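Local atomic coordinates of PHD finger protein 3 (Homo sapiens, PDB entry 6IC9), a protein that reads the phosphorylated C-terminal tail of RNA polymerase II through its SPOC domain, the part described here, and regulates neuronal gene expression. Residues P22-F27 and T92-Y97; K30-S35 and V77-P82; I55-V60 and K102-A107; M117-L122 and N146-L151. All coordinates share one frame; numbering follows the deposited sequence. Where two conformers were deposited one is given.

Contact 1 (P22-F27 and T92-Y97); sequences PSVAKF and TLLFAY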
loop_
_atom_site.group_PDB
_atom_site.type_symbol
_atom_site.label_atom_id
_atom_site.label_comp_id
_atom_site.label_asym_id
_atom_site.label_seq_id
_atom_site.Cartn_x
_atom_site.Cartn_y
_atom_site.Cartn_z
ATOM N N PRO A 22 4.817 12.448 7.617
ATOM C CA PRO A 22 5.387 13.666 8.207
ATOM C C PRO A 22 6.891 13.746 8.030
ATOM O O PRO A 22 7.620 12.764 8.251
ATOM C CB PRO A 22 4.984 13.559 9.688
ATOM C CG PRO A 22 3.646 12.791 9.635
ATOM C CD PRO A 22 3.846 11.773 8.499
ATOM N N SER A 23 7.329 14.918 7.581
ATOM C CA SER A 23 8.706 15.291 7.262
ATOM C C SER A 23 9.206 14.636 5.978
ATOM O O SER A 23 10.400 14.696 5.688
ATOM C CB SER A 23 9.676 14.977 8.409
ATOM O OG SER A 23 10.072 13.609 8.385
ATOM N N VAL A 24 8.337 14.014 5.190
ATOM C CA VAL A 24 8.829 13.368 3.986
ATOM C C VAL A 24 8.002 13.877 2.826
ATOM O O VAL A 24 8.541 14.468 1.892
ATOM C CB VAL A 24 8.789 11.826 4.101
ATOM C CG1 VAL A 24 9.193 11.188 2.740
ATOM C CG2 VAL A 24 9.724 11.308 5.203
ATOM N N ALA A 25 6.685 13.666 2.855
ATOM C CA ALA A 25 5.910 13.946 1.654
ATOM C C ALA A 25 4.442 13.930 2.029
ATOM O O ALA A 25 4.040 13.165 2.916
ATOM C CB ALA A 25 6.187 12.884 0.560
ATOM N N LYS A 26 3.657 14.775 1.371
ATOM C CA LYS A 26 2.204 14.741 1.514
ATOM C C LYS A 26 1.599 15.067 0.162
ATOM O O LYS A 26 1.970 16.074 -0.441
ATOM C CB LYS A 26 1.711 15.722 2.601
ATOM C CG LYS A 26 0.258 16.061 2.544
ATOM C CD LYS A 26 -0.116 17.087 3.645
ATOM C CE LYS A 26 -1.524 17.666 3.400
ATOM N NZ LYS A 26 -1.780 18.782 4.393
ATOM N N PHE A 27 0.666 14.239 -0.319
ATOM C CA PHE A 27 0.135 14.518 -1.650
ATOM C C PHE A 27 -1.226 13.871 -1.798
ATOM O O PHE A 27 -1.588 12.972 -1.037
ATOM C CB PHE A 27 1.096 14.031 -2.734
ATOM C CG PHE A 27 1.493 12.574 -2.584
ATOM C CD1 PHE A 27 2.569 12.211 -1.751
ATOM C CD2 PHE A 27 0.751 11.592 -3.187
ATOM C CE1 PHE A 27 2.948 10.843 -1.597
ATOM C CE2 PHE A 27 1.138 10.198 -3.025
ATOM C CZ PHE A 27 2.210 9.881 -2.197
ATOM N N THR A 92 7.007 11.002 -5.906
ATOM C CA THR A 92 8.378 10.586 -6.204
ATOM C C THR A 92 9.288 10.627 -4.973
ATOM O O THR A 92 10.114 9.722 -4.783
ATOM C CB THR A 92 8.920 11.446 -7.335
ATOM O OG1 THR A 92 8.120 11.184 -8.494
ATOM C CG2 THR A 92 10.385 11.128 -7.650
ATOM N N LEU A 93 9.191 11.683 -4.143
ATOM C CA LEU A 93 9.991 11.705 -2.911
ATOM C C LEU A 93 9.676 10.511 -2.025
ATOM O O LEU A 93 10.581 9.899 -1.440
ATOM C CB LEU A 93 9.723 12.978 -2.104
ATOM C CG LEU A 93 10.359 14.235 -2.670
ATOM C CD1 LEU A 93 9.712 15.471 -2.016
ATOM C CD2 LEU A 93 11.852 14.171 -2.387
ATOM N N LEU A 94 8.388 10.190 -1.890
ATOM C CA LEU A 94 7.997 9.077 -1.044
ATOM C C LEU A 94 8.426 7.748 -1.633
ATOM O O LEU A 94 8.953 6.892 -0.907
ATOM C CB LEU A 94 6.472 9.095 -0.831
ATOM C CG LEU A 94 6.008 8.170 0.323
ATOM C CD1 LEU A 94 6.661 8.535 1.618
ATOM C CD2 LEU A 94 4.479 8.286 0.450
ATOM N N PHE A 95 8.228 7.559 -2.943
ATOM C CA PHE A 95 8.777 6.361 -3.599
ATOM C C PHE A 95 10.285 6.213 -3.316
ATOM O O PHE A 95 10.751 5.149 -2.924
ATOM C CB PHE A 95 8.576 6.452 -5.121
ATOM C CG PHE A 95 9.228 5.295 -5.852
ATOM C CD1 PHE A 95 10.530 5.350 -6.277
ATOM C CD2 PHE A 95 8.530 4.122 -6.013
ATOM C CE1 PHE A 95 11.134 4.242 -6.917
ATOM C CE2 PHE A 95 9.131 3.015 -6.652
ATOM C CZ PHE A 95 10.420 3.093 -7.095
ATOM N N ALA A 96 11.049 7.289 -3.529
ATOM C CA ALA A 96 12.498 7.245 -3.327
ATOM C C ALA A 96 12.854 6.975 -1.868
ATOM O O ALA A 96 13.849 6.278 -1.573
ATOM C CB ALA A 96 13.148 8.560 -3.795
ATOM N N TYR A 97 12.081 7.539 -0.950
ATOM C CA TYR A 97 12.343 7.322 0.474
ATOM C C TYR A 97 12.393 5.837 0.778
ATOM O O TYR A 97 13.339 5.338 1.409
ATOM C CB TYR A 97 11.242 8.005 1.322
ATOM C CG TYR A 97 11.468 7.725 2.796
ATOM C CD1 TYR A 97 12.188 8.601 3.563
ATOM C CD2 TYR A 97 10.995 6.529 3.393
ATOM C CE1 TYR A 97 12.452 8.334 4.894
ATOM C CE2 TYR A 97 11.274 6.231 4.713
ATOM C CZ TYR A 97 11.987 7.161 5.464
ATOM O OH TYR A 97 12.255 6.862 6.784
#

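Contact 2 (K30-S35 and V77-P82); sequences KAYPVS and VVRFTP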
loop_
_atom_site.group_PDB
_atom_site.type_symbol
_atom_site.label_atom_id
_atom_site.label_comp_id
_atom_site.label_asym_id
_atom_site.label_seq_id
_atom_site.Cartn_x
_atom_site.Cartn_y
_atom_site.Cartn_z
ATOM N N LYS A 30 -4.987 9.037 -6.280
ATOM C CA LYS A 30 -6.125 8.173 -6.518
ATOM C C LYS A 30 -5.616 6.737 -6.462
ATOM O O LYS A 30 -4.499 6.474 -6.917
ATOM C CB LYS A 30 -6.737 8.451 -7.891
ATOM C CG LYS A 30 -7.645 9.732 -7.913
ATOM C CD LYS A 30 -7.933 10.124 -9.382
ATOM C CE LYS A 30 -8.949 11.304 -9.454
ATOM N NZ LYS A 30 -9.096 11.807 -10.884
ATOM N N ALA A 31 -6.411 5.844 -5.884
ATOM C CA ALA A 31 -6.089 4.396 -5.841
ATOM C C ALA A 31 -6.921 3.650 -6.873
ATOM O O ALA A 31 -8.128 3.889 -6.989
ATOM C CB ALA A 31 -6.396 3.815 -4.455
ATOM N N TYR A 32 -6.282 2.729 -7.604
ATOM C CA TYR A 32 -6.904 1.864 -8.590
ATOM C C TYR A 32 -6.682 0.421 -8.186
ATOM O O TYR A 32 -5.601 0.077 -7.690
ATOM C CB TYR A 32 -6.302 2.058 -9.983
ATOM C CG TYR A 32 -6.593 3.483 -10.482
ATOM C CD1 TYR A 32 -5.767 4.532 -10.147
ATOM C CD2 TYR A 32 -7.759 3.761 -11.226
ATOM C CE1 TYR A 32 -6.063 5.847 -10.573
ATOM C CE2 TYR A 32 -8.056 5.051 -11.641
ATOM C CZ TYR A 32 -7.206 6.076 -11.323
ATOM O OH TYR A 32 -7.512 7.346 -11.737
ATOM N N PRO A 33 -7.641 -0.450 -8.474
ATOM C CA PRO A 33 -7.476 -1.872 -8.109
ATOM C C PRO A 33 -6.387 -2.552 -8.897
ATOM O O PRO A 33 -6.141 -2.263 -10.075
ATOM C CB PRO A 33 -8.853 -2.490 -8.421
ATOM C CG PRO A 33 -9.558 -1.509 -9.217
ATOM C CD PRO A 33 -9.029 -0.149 -8.867
ATOM N N VAL A 34 -5.686 -3.447 -8.209
ATOM C CA VAL A 34 -4.657 -4.268 -8.806
ATOM C C VAL A 34 -4.979 -5.746 -8.606
ATOM O O VAL A 34 -5.005 -6.526 -9.562
ATOM C CB VAL A 34 -3.258 -3.941 -8.218
ATOM C CG1 VAL A 34 -2.280 -4.891 -8.807
ATOM C CG2 VAL A 34 -2.801 -2.471 -8.553
ATOM N N SER A 35 -5.263 -6.135 -7.369
ATOM C CA SER A 35 -5.484 -7.551 -7.057
ATOM C C SER A 35 -6.445 -7.647 -5.894
ATOM O O SER A 35 -6.425 -6.806 -4.988
ATOM C CB SER A 35 -4.164 -8.250 -6.686
ATOM O OG SER A 35 -4.368 -9.656 -6.614
ATOM N N VAL A 77 -4.695 -5.435 -3.199
ATOM C CA VAL A 77 -3.533 -4.668 -3.610
ATOM C C VAL A 77 -4.091 -3.565 -4.487
ATOM O O VAL A 77 -4.920 -3.847 -5.364
ATOM C CB VAL A 77 -2.506 -5.526 -4.389
ATOM C CG1 VAL A 77 -1.363 -4.588 -4.802
ATOM C CG2 VAL A 77 -1.951 -6.712 -3.507
ATOM N N VAL A 78 -3.744 -2.308 -4.181
ATOM C CA VAL A 78 -4.132 -1.182 -5.025
ATOM C C VAL A 78 -2.866 -0.510 -5.532
ATOM O O VAL A 78 -1.753 -0.758 -5.040
ATOM C CB VAL A 78 -5.015 -0.143 -4.302
ATOM C CG1 VAL A 78 -6.324 -0.784 -3.852
ATOM C CG2 VAL A 78 -4.254 0.514 -3.067
ATOM N N ARG A 79 -3.031 0.333 -6.560
ATOM C CA ARG A 79 -1.902 1.116 -7.048
ATOM C C ARG A 79 -2.303 2.589 -6.943
ATOM O O ARG A 79 -3.480 2.936 -7.131
ATOM C CB ARG A 79 -1.498 0.789 -8.483
ATOM C CG ARG A 79 -2.523 1.135 -9.530
ATOM C CD ARG A 79 -1.966 0.791 -10.974
ATOM N NE ARG A 79 -3.069 0.855 -11.928
ATOM C CZ ARG A 79 -3.502 1.983 -12.445
ATOM N NH1 ARG A 79 -2.878 3.135 -12.144
ATOM N NH2 ARG A 79 -4.546 1.961 -13.251
ATOM N N PHE A 80 -1.351 3.411 -6.536
ATOM C CA PHE A 80 -1.581 4.848 -6.308
ATOM C C PHE A 80 -1.064 5.623 -7.494
ATOM O O PHE A 80 -0.007 5.285 -8.039
ATOM C CB PHE A 80 -0.871 5.316 -5.021
ATOM C CG PHE A 80 -1.478 4.725 -3.772
ATOM C CD1 PHE A 80 -2.718 5.158 -3.329
ATOM C CD2 PHE A 80 -0.789 3.742 -3.037
ATOM C CE1 PHE A 80 -3.320 4.611 -2.146
ATOM C CE2 PHE A 80 -1.371 3.161 -1.876
ATOM C CZ PHE A 80 -2.652 3.629 -1.392
ATOM N N THR A 81 -1.772 6.722 -7.840
ATOM C CA THR A 81 -1.305 7.627 -8.899
ATOM C C THR A 81 -1.412 9.046 -8.358
ATOM O O THR A 81 -2.393 9.350 -7.707
ATOM C CB THR A 81 -2.169 7.532 -10.178
ATOM O OG1 THR A 81 -3.489 7.945 -9.862
ATOM C CG2 THR A 81 -2.281 6.067 -10.676
ATOM N N PRO A 82 -0.425 9.909 -8.584
ATOM C CA PRO A 82 -0.568 11.326 -8.144
ATOM C C PRO A 82 -1.653 12.053 -8.938
ATOM O O PRO A 82 -1.880 11.775 -10.118
ATOM C CB PRO A 82 0.826 11.912 -8.430
ATOM C CG PRO A 82 1.293 11.125 -9.700
ATOM C CD PRO A 82 0.773 9.699 -9.414
HETATM O O HOH W 1 -4.184 -1.692 -12.026
#

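Contact 3 (I55-V60 and K102-A107); sequences ISPQTV and KRYGVA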
loop_
_atom_site.group_PDB
_atom_site.type_symbol
_atom_site.label_atom_id
_atom_site.label_comp_id
_atom_site.label_asym_id
_atom_site.label_seq_id
_atom_site.Cartn_x
_atom_site.Cartn_y
_atom_site.Cartn_z
ATOM N N ILE A 55 9.032 -0.664 7.665
ATOM C CA ILE A 55 9.122 -2.063 8.066
ATOM C C ILE A 55 9.897 -2.833 6.999
ATOM O O ILE A 55 9.841 -2.506 5.812
ATOM C CB ILE A 55 7.681 -2.617 8.286
ATOM C CG1 ILE A 55 7.690 -4.002 8.979
ATOM C CG2 ILE A 55 6.870 -2.633 6.952
ATOM C CD1 ILE A 55 6.231 -4.482 9.393
ATOM N N SER A 56 10.613 -3.879 7.420
ATOM C CA SER A 56 11.361 -4.707 6.488
ATOM C C SER A 56 10.419 -5.507 5.582
ATOM O O SER A 56 9.392 -6.005 6.044
ATOM C CB SER A 56 12.262 -5.636 7.285
ATOM O OG SER A 56 12.425 -6.838 6.591
ATOM N N PRO A 57 10.714 -5.615 4.287
ATOM C CA PRO A 57 9.820 -6.379 3.398
ATOM C C PRO A 57 9.673 -7.839 3.805
ATOM O O PRO A 57 8.578 -8.387 3.721
ATOM C CB PRO A 57 10.488 -6.241 2.017
ATOM C CG PRO A 57 11.194 -4.884 2.116
ATOM C CD PRO A 57 11.732 -4.847 3.541
ATOM N N GLN A 58 10.742 -8.474 4.266
ATOM C CA GLN A 58 10.620 -9.871 4.664
ATOM C C GLN A 58 9.653 -10.040 5.842
ATOM O O GLN A 58 8.917 -11.034 5.903
ATOM C CB GLN A 58 12.000 -10.435 4.995
ATOM C CG GLN A 58 11.993 -11.937 5.263
ATOM C CD GLN A 58 11.504 -12.713 4.050
ATOM O OE1 GLN A 58 12.045 -12.558 2.947
ATOM N NE2 GLN A 58 10.476 -13.528 4.231
ATOM N N THR A 59 9.628 -9.079 6.781
ATOM C CA THR A 59 8.673 -9.153 7.889
ATOM C C THR A 59 7.241 -9.119 7.368
ATOM O O THR A 59 6.396 -9.903 7.810
ATOM C CB THR A 59 8.926 -8.016 8.889
ATOM O OG1 THR A 59 10.271 -8.117 9.378
ATOM C CG2 THR A 59 7.965 -8.121 10.098
ATOM N N VAL A 60 6.950 -8.217 6.422
ATOM C CA VAL A 60 5.622 -8.184 5.806
ATOM C C VAL A 60 5.302 -9.508 5.120
ATOM O O VAL A 60 4.189 -10.018 5.239
ATOM C CB VAL A 60 5.542 -7.008 4.825
ATOM C CG1 VAL A 60 4.205 -7.057 4.009
ATOM C CG2 VAL A 60 5.572 -5.729 5.664
ATOM N N LYS A 102 15.008 0.201 1.018
ATOM C CA LYS A 102 14.490 -1.159 0.918
ATOM C C LYS A 102 13.571 -1.434 2.099
ATOM O O LYS A 102 13.763 -2.379 2.872
ATOM C CB LYS A 102 15.623 -2.192 0.844
ATOM C CG LYS A 102 16.574 -1.936 -0.326
ATOM C CD LYS A 102 17.801 -2.861 -0.258
ATOM C CE LYS A 102 18.744 -2.587 -1.434
ATOM N NZ LYS A 102 18.036 -2.881 -2.716
ATOM N N ARG A 103 12.595 -0.539 2.267
ATOM C CA ARG A 103 11.598 -0.685 3.314
ATOM C C ARG A 103 10.233 -0.531 2.669
ATOM O O ARG A 103 10.103 -0.007 1.556
ATOM C CB ARG A 103 11.774 0.380 4.443
ATOM C CG ARG A 103 13.106 0.231 5.264
ATOM C CD ARG A 103 13.084 -1.038 6.109
ATOM N NE ARG A 103 14.267 -1.165 6.971
ATOM C CZ ARG A 103 15.389 -1.784 6.600
ATOM N NH1 ARG A 103 15.490 -2.280 5.384
ATOM N NH2 ARG A 103 16.427 -1.880 7.426
ATOM N N TYR A 104 9.220 -0.955 3.408
ATOM C CA TYR A 104 7.845 -0.589 3.117
ATOM C C TYR A 104 7.355 0.425 4.153
ATOM O O TYR A 104 7.841 0.478 5.289
ATOM C CB TYR A 104 6.910 -1.821 3.137
ATOM C CG TYR A 104 7.215 -2.896 2.102
ATOM C CD1 TYR A 104 8.058 -2.635 0.975
ATOM C CD2 TYR A 104 6.660 -4.175 2.232
ATOM C CE1 TYR A 104 8.357 -3.646 0.050
ATOM C CE2 TYR A 104 6.947 -5.181 1.279
ATOM C CZ TYR A 104 7.791 -4.897 0.202
ATOM O OH TYR A 104 8.070 -5.870 -0.741
ATOM N N GLY A 105 6.339 1.192 3.783
ATOM C CA GLY A 105 5.692 2.098 4.740
ATOM C C GLY A 105 4.575 1.377 5.488
ATOM O O GLY A 105 3.914 0.484 4.938
ATOM N N VAL A 106 4.308 1.823 6.719
ATOM C CA VAL A 106 3.220 1.284 7.554
ATOM C C VAL A 106 2.204 2.385 7.829
ATOM O O VAL A 106 2.568 3.442 8.370
ATOM C CB VAL A 106 3.756 0.722 8.882
ATOM C CG1 VAL A 106 2.592 0.043 9.644
ATOM C CG2 VAL A 106 4.897 -0.297 8.599
ATOM N N ALA A 107 0.934 2.150 7.459
ATOM C CA ALA A 107 -0.124 3.106 7.795
ATOM C C ALA A 107 -0.428 3.040 9.288
ATOM O O ALA A 107 -0.503 1.957 9.882
ATOM C CB ALA A 107 -1.423 2.829 6.986
#

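Contact 4 (M117-L122 and N146-L151); sequences MYLIPL and NLLLGL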
loop_
_atom_site.group_PDB
_atom_site.type_symbol
_atom_site.label_atom_id
_atom_site.label_comp_id
_atom_site.label_asym_id
_atom_site.label_seq_id
_atom_site.Cartn_x
_atom_site.Cartn_y
_atom_site.Cartn_z
ATOM N N MET A 117 -2.170 -1.785 6.592
ATOM C CA MET A 117 -1.940 -1.288 5.246
ATOM C C MET A 117 -0.468 -0.929 5.092
ATOM O O MET A 117 0.080 -0.167 5.895
ATOM C CB MET A 117 -2.834 -0.088 4.932
ATOM C CG MET A 117 -2.597 0.411 3.503
ATOM S SD MET A 117 -4.001 1.460 3.022
ATOM C CE MET A 117 -3.611 1.714 1.320
ATOM N N TYR A 118 0.170 -1.493 4.082
ATOM C CA TYR A 118 1.581 -1.228 3.810
ATOM C C TYR A 118 1.722 -0.537 2.467
ATOM O O TYR A 118 0.943 -0.783 1.539
ATOM C CB TYR A 118 2.402 -2.527 3.777
ATOM C CG TYR A 118 2.300 -3.264 5.111
ATOM C CD1 TYR A 118 2.939 -2.754 6.241
ATOM C CD2 TYR A 118 1.497 -4.420 5.225
ATOM C CE1 TYR A 118 2.802 -3.404 7.489
ATOM C CE2 TYR A 118 1.377 -5.098 6.446
ATOM C CZ TYR A 118 2.009 -4.567 7.558
ATOM O OH TYR A 118 1.863 -5.245 8.739
ATOM N N LEU A 119 2.731 0.320 2.350
ATOM C CA LEU A 119 3.008 1.053 1.120
ATOM C C LEU A 119 4.287 0.510 0.544
ATOM O O LEU A 119 5.338 0.623 1.182
ATOM C CB LEU A 119 3.162 2.550 1.395
ATOM C CG LEU A 119 2.939 3.625 0.336
ATOM C CD1 LEU A 119 1.451 3.690 -0.184
ATOM C CD2 LEU A 119 3.250 4.955 1.047
ATOM N N ILE A 120 4.204 -0.028 -0.670
ATOM C CA ILE A 120 5.260 -0.793 -1.307
ATOM C C ILE A 120 5.788 -0.008 -2.509
ATOM O O ILE A 120 5.030 0.278 -3.434
ATOM C CB ILE A 120 4.728 -2.167 -1.738
ATOM C CG1 ILE A 120 4.387 -2.978 -0.485
ATOM C CG2 ILE A 120 5.819 -2.881 -2.638
ATOM C CD1 ILE A 120 3.702 -4.344 -0.805
ATOM N N PRO A 121 7.070 0.323 -2.566
ATOM C CA PRO A 121 7.612 0.903 -3.799
ATOM C C PRO A 121 7.899 -0.211 -4.803
ATOM O O PRO A 121 8.567 -1.197 -4.479
ATOM C CB PRO A 121 8.895 1.585 -3.327
ATOM C CG PRO A 121 9.345 0.760 -2.155
ATOM C CD PRO A 121 8.066 0.301 -1.470
ATOM N N LEU A 122 7.349 -0.091 -5.996
ATOM C CA LEU A 122 7.648 -1.060 -7.068
ATOM C C LEU A 122 8.325 -0.315 -8.201
ATOM O O LEU A 122 7.675 0.478 -8.894
ATOM C CB LEU A 122 6.391 -1.741 -7.557
ATOM C CG LEU A 122 6.646 -2.743 -8.697
ATOM C CD1 LEU A 122 7.269 -3.989 -8.054
ATOM C CD2 LEU A 122 5.334 -3.065 -9.376
ATOM N N ASN A 146 7.696 3.986 -12.132
ATOM C CA ASN A 146 7.839 3.655 -10.708
ATOM C C ASN A 146 6.498 3.891 -10.030
ATOM O O ASN A 146 5.825 4.912 -10.276
ATOM C CB ASN A 146 8.924 4.522 -10.045
ATOM C CG ASN A 146 10.321 4.216 -10.528
ATOM O OD1 ASN A 146 10.623 3.106 -10.956
ATOM N ND2 ASN A 146 11.211 5.226 -10.446
ATOM N N LEU A 147 6.122 2.997 -9.103
ATOM C CA LEU A 147 4.779 3.013 -8.539
ATOM C C LEU A 147 4.847 2.804 -7.038
ATOM O O LEU A 147 5.709 2.067 -6.533
ATOM C CB LEU A 147 3.904 1.847 -9.083
ATOM C CG LEU A 147 3.398 2.017 -10.511
ATOM C CD1 LEU A 147 2.668 0.741 -10.885
ATOM C CD2 LEU A 147 2.451 3.265 -10.513
ATOM N N LEU A 148 3.864 3.377 -6.347
ATOM C CA LEU A 148 3.561 3.055 -4.950
ATOM C C LEU A 148 2.335 2.171 -4.982
ATOM O O LEU A 148 1.300 2.561 -5.557
ATOM C CB LEU A 148 3.252 4.339 -4.140
ATOM C CG LEU A 148 4.488 5.215 -3.879
ATOM C CD1 LEU A 148 4.028 6.545 -3.260
ATOM C CD2 LEU A 148 5.504 4.533 -2.920
ATOM N N LEU A 149 2.453 0.955 -4.419
ATOM C CA LEU A 149 1.333 0.060 -4.221
ATOM C C LEU A 149 0.877 0.122 -2.773
ATOM O O LEU A 149 1.679 0.354 -1.876
ATOM C CB LEU A 149 1.834 -1.372 -4.542
ATOM C CG LEU A 149 1.657 -1.992 -5.939
ATOM C CD1 LEU A 149 1.894 -1.077 -7.112
ATOM C CD2 LEU A 149 2.452 -3.345 -6.053
ATOM N N GLY A 150 -0.398 -0.152 -2.540
ATOM C CA GLY A 150 -0.918 -0.366 -1.204
ATOM C C GLY A 150 -1.306 -1.833 -1.060
ATOM O O GLY A 150 -2.099 -2.349 -1.842
ATOM N N LEU A 151 -0.767 -2.469 -0.035
ATOM C CA LEU A 151 -1.137 -3.841 0.352
ATOM C C LEU A 151 -2.058 -3.712 1.537
ATOM O O LEU A 151 -1.628 -3.255 2.594
ATOM C CB LEU A 151 0.134 -4.622 0.708
ATOM C CG LEU A 151 -0.081 -5.969 1.372
ATOM C CD1 LEU A 151 -0.831 -6.810 0.406
ATOM C CD2 LEU A 151 1.334 -6.563 1.670
#

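Contact 1 (P22-F27 and T92-Y97)
Leu94 of helix 85-101 shows how one branched side chain can serve several partners, for it meets Val24, Ala25 and Phe27 at and just before the start of strand 25-35. The aliphatic contacts come first. Leu94 CB lies 4.0 Å from Ala25 CB, and the two methyls then part: CD1 comes within 3.8 Å of Val24 CG1, whereas CD2 turns to the phenyl ring. More loosely, Leu93 CB sits 4.4 Å from Ala25 CB.

Two aromatic rings close the ends of this row. With CG set between its own backbone N and carbonyl carbon (chi1 53°), Phe27 presents its edge to the leucine, CE1 3.6 Å from Leu94 CD2 and the methyl near the ring plane. At the other end Val24 bears on the Tyr97 ring with both branches; CG2 reaches CD1 obliquely at 4.0 Å, and the two side chains cross at about a right angle.

Polar groups find their partners elsewhere. Ser23 OG donates to Pro22 O at 2.6 Å, in the carbonyl plane on a lone pair, a bond within the turn, and Tyr97 OH bonds to Arg54. A classic beta bulge, in which Val24 and Ala25 both face Met21, carries the turn into the strand. Leu94 and Phe27 both also touch Leu148 of strand 147-155, while Pro22 and Tyr97 pack on polar side chains of the bound peptide.

Helix and strand are thus joined here by the fit of apolar shapes, while the hydrogen bonds seen here stay within the turn, within the helix or go to residues outside the contact.

Contact 2 (K30-S35 and V77-P82)
Ala31 and Phe80 face each other as a non-hydrogen-bonded pair at the apolar centre, where Ala31 CB approaches Phe80 CE1 to 3.9 Å, obliquely to the ring. The same methyl lies 4.2 Å from Val78 CG2, and Trp15 of strand 15-21 packs against both Ala31 and Phe80. Farther along, Val34 CG2 presses on the foot of the arginine, 3.5 Å from Arg79 CB.

The frame for these side chains is an antiparallel ladder between strands 25-35 and 73-82, interrupted by a classic beta bulge in which Val34 and Ser35 both face Val77. One carbonyl pays for the extra residue: Val77 O accepts from Val34 N at 3.0 Å and from Ser35 N at 3.1 Å, both from the same face of its plane, and the register shifts by one.

Beyond lies the pairing of Tyr32 with Arg79. The arginine carries CG between its backbone N and carbonyl carbon (chi1 66°); its extended chain carries the guanidinium out beside Tyr32, and chi4 of 82° turns the group so that the planes are 7° apart. Tyr32 CB sits over the centre of that group, 3.7 Å from Arg79 CZ. A water at the guanidinium edge accepts from Arg79 NE at 2.8 Å and donates to Pro33 O. On the other flank Thr81 OG1 meets the edge of the Tyr32 ring, near its plane, and gives a weak hydrogen bond of 3.4 Å to Lys30 O, which also accepts from Thr81 N.

Contact 3 (I55-V60 and K102-A107)
Pro57 lies over one face of the Tyr104 ring in a CH-pi contact: its CB stands 3.9 Å from the ring centroid, 26° off the normal, and is displaced to the rim, where Tyr104 CZ is 3.5 Å away. A chi2 of -16° brings Tyr104 CD1 nearly level with CA and turns a face of the ring to Pro57. Val60 CG2, one helical turn on, comes obliquely to the same ring, 3.9 Å from Tyr104 CD2. Tight packing continues at Ile55, whose CG2 is only 3.5 Å from Val106 CG2, close for two methyls. Ile55 and Tyr104 exchange two backbone hydrogen bonds, and Tyr104 OH is bonded to Trp61.

Pro57 CD still touches Lys102 O at 3.3 Å, but the side chains of Lys102 and Arg103 fit more loosely. Arg103 bends at chi2 (-68°), its CD resting 3.6 Å from Ile55 O. Its NH1 turns back to donate to Lys102 O at 3.0 Å, from above that carbonyl's plane though within the guanidinium plane. Lys102, exposed, closes helix 85-101 in a Schellman motif, and its side chain leads away.

Ser56 at the N-cap position starts helix 57-70 just where strand 48-55 ends, so the pairing joins a strand-to-helix junction to the start of strand 104-107. The bound phosphopeptide packs on Ile55, Thr59 and Val106, which makes this part of the peptide-binding surface of the SPOC domain.

Contact 4 (M117-L122 and N146-L151)
Tyr118, Ile120 and Leu122 pair with Leu151, Leu149 and Leu147 in a regular antiparallel ladder, each pair exchanging two backbone hydrogen bonds, such as the nearly straight one of 2.8 Å from Ile120 N to Leu149 O, while the non-hydrogen-bonded pairs Leu119 with Gly150 and Pro121 with Leu148 fall between them and add CA-H...O contacts, including Gly150 CA to Tyr118 O at 3.3 Å.

The side chains of the three bonded pairs share one face and interlock diagonally as well as directly. Ile120 CB lies 4.1 Å across from Leu149 CB, yet its far methyl turns to the next partner, bringing CD1 to 3.9 Å from Leu151 CB. Leu151 CD2 lies obliquely to the Tyr118 ring, 4.2 Å from Tyr118 CD2. At the other end Leu122 CD2 and Leu149 CD2 approach more loosely, 4.4 Å apart.

Beside Gly150 the second face has a different solution. Met117 extends fully, with CG anti to its backbone N (chi1 -179°), and its terminal methyl CE settles 4.2 Å from Gly150 CA, where the glycine has no side chain of its own.

Helix 57-70 lies against the leucine-rich face, Trp61 meeting Ile120 and Leu151, while Pro121 packs on Phe95 of helix 85-101. Tyr118 also touches an apolar side chain of the bound peptide. Two neighbouring strands paired throughout these segments, with helix 57-70 on one side and Phe80 of strand 73-82 meeting Met117 and Leu119 on the other, fit the seven-stranded beta-barrel of the SPOC domain.

In the fold
Contact 4 lies nearest the centre of the chain and joins the other sheet contacts edge to edge. Its centre is about 9 Å from that of contact 2, the two being linked by a probable hydrogen bond from Phe80 N to Leu148 O (3.0 Å), and about 10 Å from that of contact 3, linked likewise from Gly105 N to Leu119 O (2.8 Å). Contact 1 sets helix 85-101 against the same sheet, Phe95 CE2 lying 3.6 Å from Pro121 CB of contact 4. Contacts 1 and 2 share strand 25-35, their centres about 17 Å apart. The bound phosphopeptide is reached from contacts 1, 3 and 4. Contact 2 lies across the chain's centre from contact 3, about 18 Å between centres.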